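Local coordinates for protein tRNA (guanine(9)-N1)-methyltransferase (Schizosaccharomyces pombe, PDB 4JWH) that methylates N1 of guanosine at position 9 of cytoplasmic tRNA, using S-adenosyl-L-methionine as the methyl donor, at residues A[122-127]-A[151-156]; A[189-194]-A[208-213]; A[194-199]-A[233-238]. All coordinates share one frame; numbering follows the deposited sequence.

Contact 1 of 3, residues A[122-127]-A[151-156]; sequences NSLCQQ and GRLKTR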
# COMPACT_ATOMS: atom_id res chain seq x y z
N ASN A 122 0.07 15.52 -5.73
CA ASN A 122 -0.69 16.06 -4.61
C ASN A 122 -1.66 15.03 -4.03
O ASN A 122 -1.69 14.81 -2.81
CB ASN A 122 -1.45 17.34 -5.02
CG ASN A 122 -0.50 18.48 -5.42
OD1 ASN A 122 0.72 18.33 -5.44
ND2 ASN A 122 -1.09 19.63 -5.75
N SER A 123 -2.43 14.38 -4.91
CA SER A 123 -3.32 13.30 -4.47
C SER A 123 -2.57 12.14 -3.78
O SER A 123 -2.98 11.68 -2.71
CB SER A 123 -4.18 12.81 -5.63
OG SER A 123 -4.68 11.52 -5.33
N LEU A 124 -1.48 11.67 -4.38
CA LEU A 124 -0.66 10.60 -3.79
C LEU A 124 -0.19 10.98 -2.38
O LEU A 124 -0.25 10.21 -1.44
CB LEU A 124 0.54 10.29 -4.71
CG LEU A 124 1.47 9.19 -4.18
CD1 LEU A 124 0.69 7.84 -4.06
CD2 LEU A 124 2.65 9.06 -5.10
N CYS A 125 0.22 12.22 -2.22
CA CYS A 125 0.70 12.64 -0.93
C CYS A 125 -0.39 12.54 0.18
O CYS A 125 -0.14 12.09 1.29
CB CYS A 125 1.24 14.05 -1.08
SG CYS A 125 1.77 14.69 0.46
N GLN A 126 -1.61 12.97 -0.16
CA GLN A 126 -2.79 12.79 0.70
C GLN A 126 -2.99 11.29 1.00
O GLN A 126 -3.24 10.89 2.13
CB GLN A 126 -4.01 13.44 0.02
CG GLN A 126 -5.40 12.99 0.51
CD GLN A 126 -6.53 13.74 -0.20
OE1 GLN A 126 -7.23 13.19 -1.06
NE2 GLN A 126 -6.70 15.01 0.17
N GLN A 127 -2.84 10.47 -0.02
CA GLN A 127 -3.04 9.02 0.13
C GLN A 127 -1.99 8.37 1.02
O GLN A 127 -2.35 7.48 1.80
CB GLN A 127 -3.08 8.36 -1.22
CG GLN A 127 -4.33 8.74 -1.96
CD GLN A 127 -4.45 8.08 -3.30
OE1 GLN A 127 -4.01 6.95 -3.49
NE2 GLN A 127 -5.12 8.75 -4.22
N GLY A 151 12.13 13.14 -4.44
CA GLY A 151 11.57 13.94 -5.54
C GLY A 151 10.36 14.77 -5.12
O GLY A 151 10.29 15.22 -3.99
N ARG A 152 9.42 14.94 -6.03
CA ARG A 152 8.31 15.86 -5.88
C ARG A 152 7.32 15.39 -4.84
O ARG A 152 6.64 16.20 -4.19
CB ARG A 152 7.61 16.08 -7.22
CG ARG A 152 8.35 17.03 -8.17
CD ARG A 152 7.54 17.18 -9.44
NE ARG A 152 7.35 15.88 -10.07
CZ ARG A 152 6.26 15.48 -10.72
NH1 ARG A 152 5.20 16.27 -10.84
NH2 ARG A 152 6.23 14.28 -11.24
N LEU A 153 7.23 14.07 -4.65
CA LEU A 153 6.43 13.53 -3.55
C LEU A 153 6.98 13.98 -2.19
O LEU A 153 6.23 14.49 -1.37
CB LEU A 153 6.32 11.98 -3.64
CG LEU A 153 5.46 11.27 -2.59
CD1 LEU A 153 3.97 11.73 -2.64
CD2 LEU A 153 5.57 9.72 -2.71
N LYS A 154 8.27 13.78 -1.96
CA LYS A 154 8.88 14.17 -0.68
C LYS A 154 8.79 15.69 -0.44
O LYS A 154 8.50 16.14 0.66
CB LYS A 154 10.35 13.71 -0.63
CG LYS A 154 11.07 14.01 0.70
CD LYS A 154 12.55 13.60 0.62
CE LYS A 154 13.25 13.77 1.95
NZ LYS A 154 13.06 15.20 2.42
N THR A 155 9.05 16.48 -1.46
CA THR A 155 8.88 17.95 -1.35
C THR A 155 7.43 18.31 -0.95
O THR A 155 7.19 18.93 0.08
CB THR A 155 9.26 18.61 -2.66
OG1 THR A 155 10.61 18.22 -2.98
CG2 THR A 155 9.12 20.16 -2.62
N ARG A 156 6.48 17.84 -1.77
CA ARG A 156 5.05 18.06 -1.55
C ARG A 156 4.64 17.69 -0.14
O ARG A 156 3.99 18.47 0.57
CB ARG A 156 4.23 17.26 -2.57
CG ARG A 156 2.71 17.38 -2.40
CD ARG A 156 2.24 18.79 -2.69
NE ARG A 156 0.81 18.94 -2.45
CZ ARG A 156 0.18 20.10 -2.32
NH1 ARG A 156 0.86 21.25 -2.37
NH2 ARG A 156 -1.13 20.12 -2.12

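Contact 2 of 3, residues A[189-194]-A[208-213]; sequences LVYLSA and IYIIGA. With SAH (S-adenosyl-L-homocysteine), chain C.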
# COMPACT_ATOMS: atom_id res chain seq x y z
N LEU A 189 8.54 -11.14 -0.81
CA LEU A 189 7.89 -9.98 -1.41
C LEU A 189 6.72 -10.41 -2.25
O LEU A 189 6.82 -11.41 -2.99
CB LEU A 189 8.87 -9.20 -2.30
CG LEU A 189 9.99 -8.44 -1.60
CD1 LEU A 189 10.99 -7.92 -2.61
CD2 LEU A 189 9.47 -7.30 -0.71
N VAL A 190 5.63 -9.67 -2.16
CA VAL A 190 4.48 -9.85 -3.05
C VAL A 190 4.08 -8.44 -3.49
O VAL A 190 3.78 -7.59 -2.65
CB VAL A 190 3.28 -10.55 -2.33
CG1 VAL A 190 2.01 -10.50 -3.20
CG2 VAL A 190 3.60 -11.99 -1.93
N TYR A 191 4.09 -8.20 -4.80
CA TYR A 191 3.63 -6.93 -5.34
C TYR A 191 2.13 -7.06 -5.69
O TYR A 191 1.74 -7.84 -6.56
CB TYR A 191 4.45 -6.55 -6.58
CG TYR A 191 4.57 -5.05 -6.83
CD1 TYR A 191 5.82 -4.48 -7.02
CD2 TYR A 191 3.44 -4.22 -6.92
CE1 TYR A 191 5.97 -3.12 -7.25
CE2 TYR A 191 3.57 -2.83 -7.14
CZ TYR A 191 4.87 -2.31 -7.29
OH TYR A 191 5.09 -0.99 -7.53
N LEU A 192 1.31 -6.28 -4.99
CA LEU A 192 -0.13 -6.24 -5.26
C LEU A 192 -0.40 -5.52 -6.59
O LEU A 192 0.07 -4.40 -6.80
CB LEU A 192 -0.82 -5.54 -4.09
CG LEU A 192 -0.72 -6.36 -2.78
CD1 LEU A 192 -1.26 -5.61 -1.61
CD2 LEU A 192 -1.48 -7.70 -2.91
N SER A 193 -1.15 -6.17 -7.48
CA SER A 193 -1.52 -5.58 -8.77
C SER A 193 -2.90 -6.08 -9.23
O SER A 193 -3.17 -7.28 -9.20
CB SER A 193 -0.43 -5.89 -9.84
OG SER A 193 -0.88 -5.61 -11.18
N ALA A 194 -3.76 -5.17 -9.68
CA ALA A 194 -5.05 -5.58 -10.24
C ALA A 194 -4.90 -6.49 -11.48
O ALA A 194 -5.81 -7.23 -11.83
CB ALA A 194 -5.90 -4.36 -10.54
N ILE A 208 5.82 -9.55 2.84
CA ILE A 208 6.03 -8.15 2.70
C ILE A 208 5.23 -7.78 1.48
O ILE A 208 5.51 -8.29 0.41
CB ILE A 208 7.53 -7.83 2.55
CG1 ILE A 208 8.30 -8.30 3.80
CG2 ILE A 208 7.73 -6.35 2.28
CD1 ILE A 208 9.81 -8.28 3.63
N TYR A 209 4.21 -6.94 1.66
CA TYR A 209 3.25 -6.65 0.57
C TYR A 209 3.55 -5.30 0.01
O TYR A 209 3.72 -4.37 0.77
CB TYR A 209 1.79 -6.74 1.08
CG TYR A 209 1.53 -8.17 1.47
CD1 TYR A 209 1.27 -9.13 0.49
CD2 TYR A 209 1.64 -8.58 2.80
CE1 TYR A 209 1.07 -10.47 0.83
CE2 TYR A 209 1.46 -9.92 3.15
CZ TYR A 209 1.18 -10.86 2.15
OH TYR A 209 0.99 -12.17 2.47
N ILE A 210 3.64 -5.19 -1.31
CA ILE A 210 3.98 -3.91 -1.95
C ILE A 210 2.75 -3.31 -2.61
O ILE A 210 2.03 -3.99 -3.33
CB ILE A 210 5.08 -4.07 -3.01
CG1 ILE A 210 6.32 -4.76 -2.41
CG2 ILE A 210 5.51 -2.69 -3.59
CD1 ILE A 210 7.18 -5.45 -3.48
N ILE A 211 2.52 -2.02 -2.37
CA ILE A 211 1.52 -1.21 -3.10
C ILE A 211 2.26 -0.22 -4.00
O ILE A 211 3.18 0.48 -3.54
CB ILE A 211 0.59 -0.45 -2.13
CG1 ILE A 211 -0.03 -1.43 -1.11
CG2 ILE A 211 -0.48 0.34 -2.92
CD1 ILE A 211 -0.76 -0.78 0.07
N GLY A 212 1.90 -0.17 -5.29
CA GLY A 212 2.40 0.89 -6.18
C GLY A 212 1.97 2.29 -5.76
O GLY A 212 0.78 2.59 -5.70
N ALA A 213 2.93 3.17 -5.46
CA ALA A 213 2.55 4.52 -5.02
C ALA A 213 2.43 5.38 -6.27
O ALA A 213 3.37 6.06 -6.68
CB ALA A 213 3.56 5.11 -4.02
N SAH C . -1.74 1.21 -13.41
CA SAH C . -1.22 1.24 -12.06
CB SAH C . -2.31 1.92 -11.19
CG SAH C . -2.45 1.26 -9.88
SD SAH C . -3.45 1.81 -8.56
C SAH C . -0.67 -0.15 -11.75
O SAH C . -0.67 -0.70 -10.69
OXT SAH C . -0.14 -0.77 -12.62
C5' SAH C . -2.28 1.90 -7.26
C4' SAH C . -1.89 0.61 -6.55
O4' SAH C . -2.94 0.05 -5.82
C3' SAH C . -1.36 -0.53 -7.43
O3' SAH C . -0.02 -0.37 -7.77
C2' SAH C . -1.61 -1.75 -6.61
O2' SAH C . -0.53 -1.93 -5.75
C1' SAH C . -2.86 -1.34 -5.87
N9 SAH C . -4.09 -1.95 -6.42
C8 SAH C . -5.10 -1.31 -6.92
N7 SAH C . -6.08 -2.11 -7.26
C5 SAH C . -5.71 -3.30 -6.93
C6 SAH C . -6.26 -4.66 -7.00
N6 SAH C . -7.45 -4.85 -7.52
N1 SAH C . -5.54 -5.65 -6.55
C2 SAH C . -4.34 -5.45 -6.02
N3 SAH C . -3.77 -4.28 -5.94
C4 SAH C . -4.39 -3.18 -6.36

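Contact 3 of 3, residues A[194-199]-A[233-238]; sequences ADSDNT and IKTAKL. With SAH (S-adenosyl-L-homocysteine), chain C.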
# COMPACT_ATOMS: atom_id res chain seq x y z
N ALA A 194 -3.76 -5.17 -9.68
CA ALA A 194 -5.05 -5.58 -10.24
C ALA A 194 -4.90 -6.49 -11.48
O ALA A 194 -5.81 -7.23 -11.83
CB ALA A 194 -5.90 -4.36 -10.54
N ASP A 195 -3.74 -6.42 -12.12
CA ASP A 195 -3.44 -7.14 -13.37
C ASP A 195 -2.86 -8.55 -13.20
O ASP A 195 -2.66 -9.27 -14.19
CB ASP A 195 -2.51 -6.27 -14.23
CG ASP A 195 -3.10 -4.86 -14.48
OD1 ASP A 195 -4.30 -4.78 -14.85
OD2 ASP A 195 -2.40 -3.83 -14.31
N SER A 196 -2.60 -8.96 -11.96
CA SER A 196 -2.07 -10.28 -11.68
C SER A 196 -3.06 -11.37 -12.08
O SER A 196 -4.27 -11.16 -12.01
CB SER A 196 -1.74 -10.42 -10.21
OG SER A 196 -1.02 -11.62 -9.94
N ASP A 197 -2.52 -12.51 -12.52
CA ASP A 197 -3.27 -13.75 -12.72
C ASP A 197 -3.59 -14.43 -11.38
O ASP A 197 -4.46 -15.29 -11.32
CB ASP A 197 -2.44 -14.75 -13.54
CG ASP A 197 -2.20 -14.29 -14.96
OD1 ASP A 197 -2.80 -13.28 -15.39
OD2 ASP A 197 -1.40 -14.96 -15.65
N ASN A 198 -2.82 -14.08 -10.34
CA ASN A 198 -2.95 -14.68 -9.02
C ASN A 198 -3.82 -13.84 -8.09
O ASN A 198 -3.90 -12.61 -8.25
CB ASN A 198 -1.58 -14.85 -8.39
CG ASN A 198 -0.57 -15.48 -9.34
OD1 ASN A 198 -0.89 -16.45 -10.04
ND2 ASN A 198 0.64 -14.92 -9.37
N THR A 199 -4.46 -14.49 -7.12
CA THR A 199 -5.38 -13.80 -6.20
C THR A 199 -4.91 -13.98 -4.75
O THR A 199 -4.65 -15.10 -4.33
CB THR A 199 -6.83 -14.28 -6.37
OG1 THR A 199 -7.26 -13.98 -7.70
CG2 THR A 199 -7.76 -13.59 -5.42
N ILE A 233 9.48 -11.32 -8.88
CA ILE A 233 8.71 -11.27 -7.62
C ILE A 233 7.26 -11.62 -7.90
O ILE A 233 6.72 -11.28 -8.95
CB ILE A 233 8.77 -9.85 -6.94
CG1 ILE A 233 10.18 -9.53 -6.44
CG2 ILE A 233 7.79 -9.70 -5.78
CD1 ILE A 233 10.41 -8.04 -6.31
N LYS A 234 6.63 -12.30 -6.95
CA LYS A 234 5.25 -12.71 -7.14
C LYS A 234 4.27 -11.55 -6.98
O LYS A 234 4.51 -10.62 -6.20
CB LYS A 234 4.92 -13.88 -6.22
N THR A 235 3.19 -11.60 -7.74
CA THR A 235 2.15 -10.58 -7.75
C THR A 235 0.84 -11.26 -7.41
O THR A 235 0.72 -12.48 -7.52
CB THR A 235 2.04 -9.92 -9.13
OG1 THR A 235 1.63 -10.89 -10.10
CG2 THR A 235 3.40 -9.32 -9.58
N ALA A 236 -0.15 -10.48 -7.01
CA ALA A 236 -1.45 -10.97 -6.58
C ALA A 236 -2.43 -9.81 -6.62
O ALA A 236 -2.08 -8.67 -6.22
CB ALA A 236 -1.38 -11.52 -5.17
N LYS A 237 -3.64 -10.08 -7.11
CA LYS A 237 -4.72 -9.10 -7.03
C LYS A 237 -5.64 -9.39 -5.86
O LYS A 237 -5.74 -10.53 -5.41
CB LYS A 237 -5.54 -9.09 -8.31
CG LYS A 237 -6.33 -10.36 -8.53
CD LYS A 237 -6.93 -10.34 -9.90
CE LYS A 237 -7.27 -11.76 -10.38
NZ LYS A 237 -8.53 -11.57 -11.15
N LEU A 238 -6.30 -8.36 -5.37
CA LEU A 238 -7.27 -8.48 -4.30
C LEU A 238 -8.44 -9.36 -4.75
O LEU A 238 -8.81 -9.32 -5.94
CB LEU A 238 -7.79 -7.09 -3.88
CG LEU A 238 -6.81 -6.20 -3.10
CD1 LEU A 238 -7.42 -4.85 -2.84
CD2 LEU A 238 -6.44 -6.87 -1.78
N SAH C . -1.74 1.21 -13.41
CA SAH C . -1.22 1.24 -12.06
CB SAH C . -2.31 1.92 -11.19
CG SAH C . -2.45 1.26 -9.88
SD SAH C . -3.45 1.81 -8.56
C SAH C . -0.67 -0.15 -11.75
O SAH C . -0.67 -0.70 -10.69
OXT SAH C . -0.14 -0.77 -12.62
C5' SAH C . -2.28 1.90 -7.26
C4' SAH C . -1.89 0.61 -6.55
O4' SAH C . -2.94 0.05 -5.82
C3' SAH C . -1.36 -0.53 -7.43
O3' SAH C . -0.02 -0.37 -7.77
C2' SAH C . -1.61 -1.75 -6.61
O2' SAH C . -0.53 -1.93 -5.75
C1' SAH C . -2.86 -1.34 -5.87
N9 SAH C . -4.09 -1.95 -6.42
C8 SAH C . -5.10 -1.31 -6.92
N7 SAH C . -6.08 -2.11 -7.26
C5 SAH C . -5.71 -3.30 -6.93
C6 SAH C . -6.26 -4.66 -7.00
N6 SAH C . -7.45 -4.85 -7.52
N1 SAH C . -5.54 -5.65 -6.55
C2 SAH C . -4.34 -5.45 -6.02
N3 SAH C . -3.77 -4.28 -5.94
C4 SAH C . -4.39 -3.18 -6.36

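Contact 1 of 3, residues A[122-127]-A[151-156]
Arg156 and Asn122 lay two flat groups one over the other. The amide plane of Asn122 is 20° from the guanidinium plane of Arg156, and Asn122 CG lies 3.1 Å above the latter, displaced from its middle toward the rim. Asn122 OD1 is 3.1 Å from Arg156 NE, close enough for a hydrogen bond, yet this oxygen sits over the guanidinium face and the angle at the donor is poor; the geometry supports a stack instead. The arginine chain bends at chi2 (66°), which places CD 3.2 Å from Asn122 OD1. Nearer the backbone, Arg156 CG packs 3.9 Å from Cys125 CB, so the same side chain serves as apolar packing at its root and as one half of an offset amide-guanidinium stack at its tip.

Leu153 fills the buried half of the contact with its two methyls. CD1 comes down on the backbone of the facing helix, 3.8 Å from Cys125 CA and 3.9 Å from Cys125 CB. CD2 meets a leucine methyl, 3.8 Å from Leu124 CD2, and the two leucine side chains cross at about a right angle. The helix axes approach to 9.4 Å at a crossing angle of -62°.

These helices belong to successive beta-alpha-beta crossovers: helix 118-137 links the neighbouring parallel strands 105-109 and 143-147, while helix 151-161 leads from strand 143-147 to strand 171-173. The carboxylate of Asp113, in the loop after strand 105-109, accepts hydrogen bonds from the backbone N-H groups of Arg152 (to OD1) and Leu153 (to OD2), and Leu124 also touches Val254 of helix 254-267.

Contact 2 of 3, residues A[189-194]-A[208-213]
The ring of Tyr191 carries Ile210 CG2 over the centre of one face, in a CH-pi contact 3.7 Å from the centroid and 11° off the ring normal. At the edge of this ring, near its plane, is O3' of S-adenosyl-L-homocysteine, and Gly212 N approaches obliquely. Tyr191 and Ile210 are paired on adjacent parallel strands, 189-192 and 208-212, inside the six-stranded sheet of a SPOUT methyltransferase. With CG anti to the backbone N (chi1 -151°), Tyr191 CG stands 4.0 Å from Ile210 CB, and the side chains cross at about a right angle. The phenol oxygen is hydrogen-bonded to Asp109 of strand 105-109, which fixes the far end of the ring.

On the other sheet face Tyr209 and Val190 lie side by side, pointing the same way. Val190 CB meets the Tyr209 ring obliquely, 3.7 Å from Tyr209 CD1. The Tyr209 hydroxyl is bonded beyond the pair, to the backbone N of Asp204. Leu189 lies on the same side of the sheet as Tyr191, its CD2 packing 3.6 Å from Ile208 CG2.

Three backbone bonds set the parallel register: Val190 N to Ile208 O, Ile210 N to Val190 O, and Leu192 N to Ile210 O. Where the strands end, the cofactor product enters between them. Its ribose O2' donates to Leu192 O at 2.8 Å and accepts from Gly212 N at 3.0 Å (angle at the hydrogen 154°), so one hydroxyl is gripped from both strands; a beta carbon on Gly212 would collide with ribose O3'.

Contact 3 of 3, residues A[194-199]-A[233-238]
Ser196 OG is a small hub of the contact, donating a hydrogen bond to the facing segment and accepting one within its own loop. It donates to Thr235 OG1 at 2.8 Å, and it accepts from Asn198 N at 3.1 Å, two residues on, which defines an ST turn. Thr235 OG1 is bonded in addition to Gln225 of helix 223-231, so the chain of polar contacts runs on into that helix. An alanine in place of Ser196 would probably leave Asn198 N without its acceptor and Thr235 OG1 without one of its partners, setting the turn free to shift.

Asn198 grips the opposite backbone twice. Its carbonyl O receives Lys237 N at 2.8 Å, nearly straight at 172°, and its side-chain ND2 donates to Thr235 O at 3.1 Å, with the acceptor close to the amide plane of Asn198.

Strand 234-236 is the outermost strand on this side of the parallel SPOUT sheet, next to strand 189-192, and the loop 194-199 that follows strand 189-192 turns back across it. The bond from Lys237 N to Asn198 O, with the backbone bond of Lys237 to Ile200, makes a single bridge between Thr199 and Lys237. The alkyl part of Lys237 lies against the loop, its CE 3.5 Å from Ser196 O and also 3.5 Å from Thr199 OG1.

Both segments also reach the adenine of S-adenosyl-L-homocysteine. Ala194 CB is 3.4 Å from its exocyclic N6, and Leu238 N donates to ring nitrogen N1 at 3.1 Å with an angle of 173° at the hydrogen.

How the contacts relate
Contact 2, between two inner strands, is buried and lies nearest the chain's centre. Contact 1 is also largely buried but peripheral, with Asn122 and Arg156 partly exposed; it meets contact 2 where Leu124 CD2 packs on Ala213 O. Contact 3 is partly buried at the sheet's border, its centre about 26 Å from that of contact 1. Contacts 2 and 3 share Ala194 and neighbouring strands, joined by a probable hydrogen bond from Tyr191 N to Lys234 O. Both hold the ligand, contact 2 by hydrogen bonds to the ribose, contact 3 by one to the adenine. Chemistry follows place: methyl packing and a stacked amide between helices, backbone bonds with aromatic packing within the sheet, hydroxyl and amide bonding in the loop.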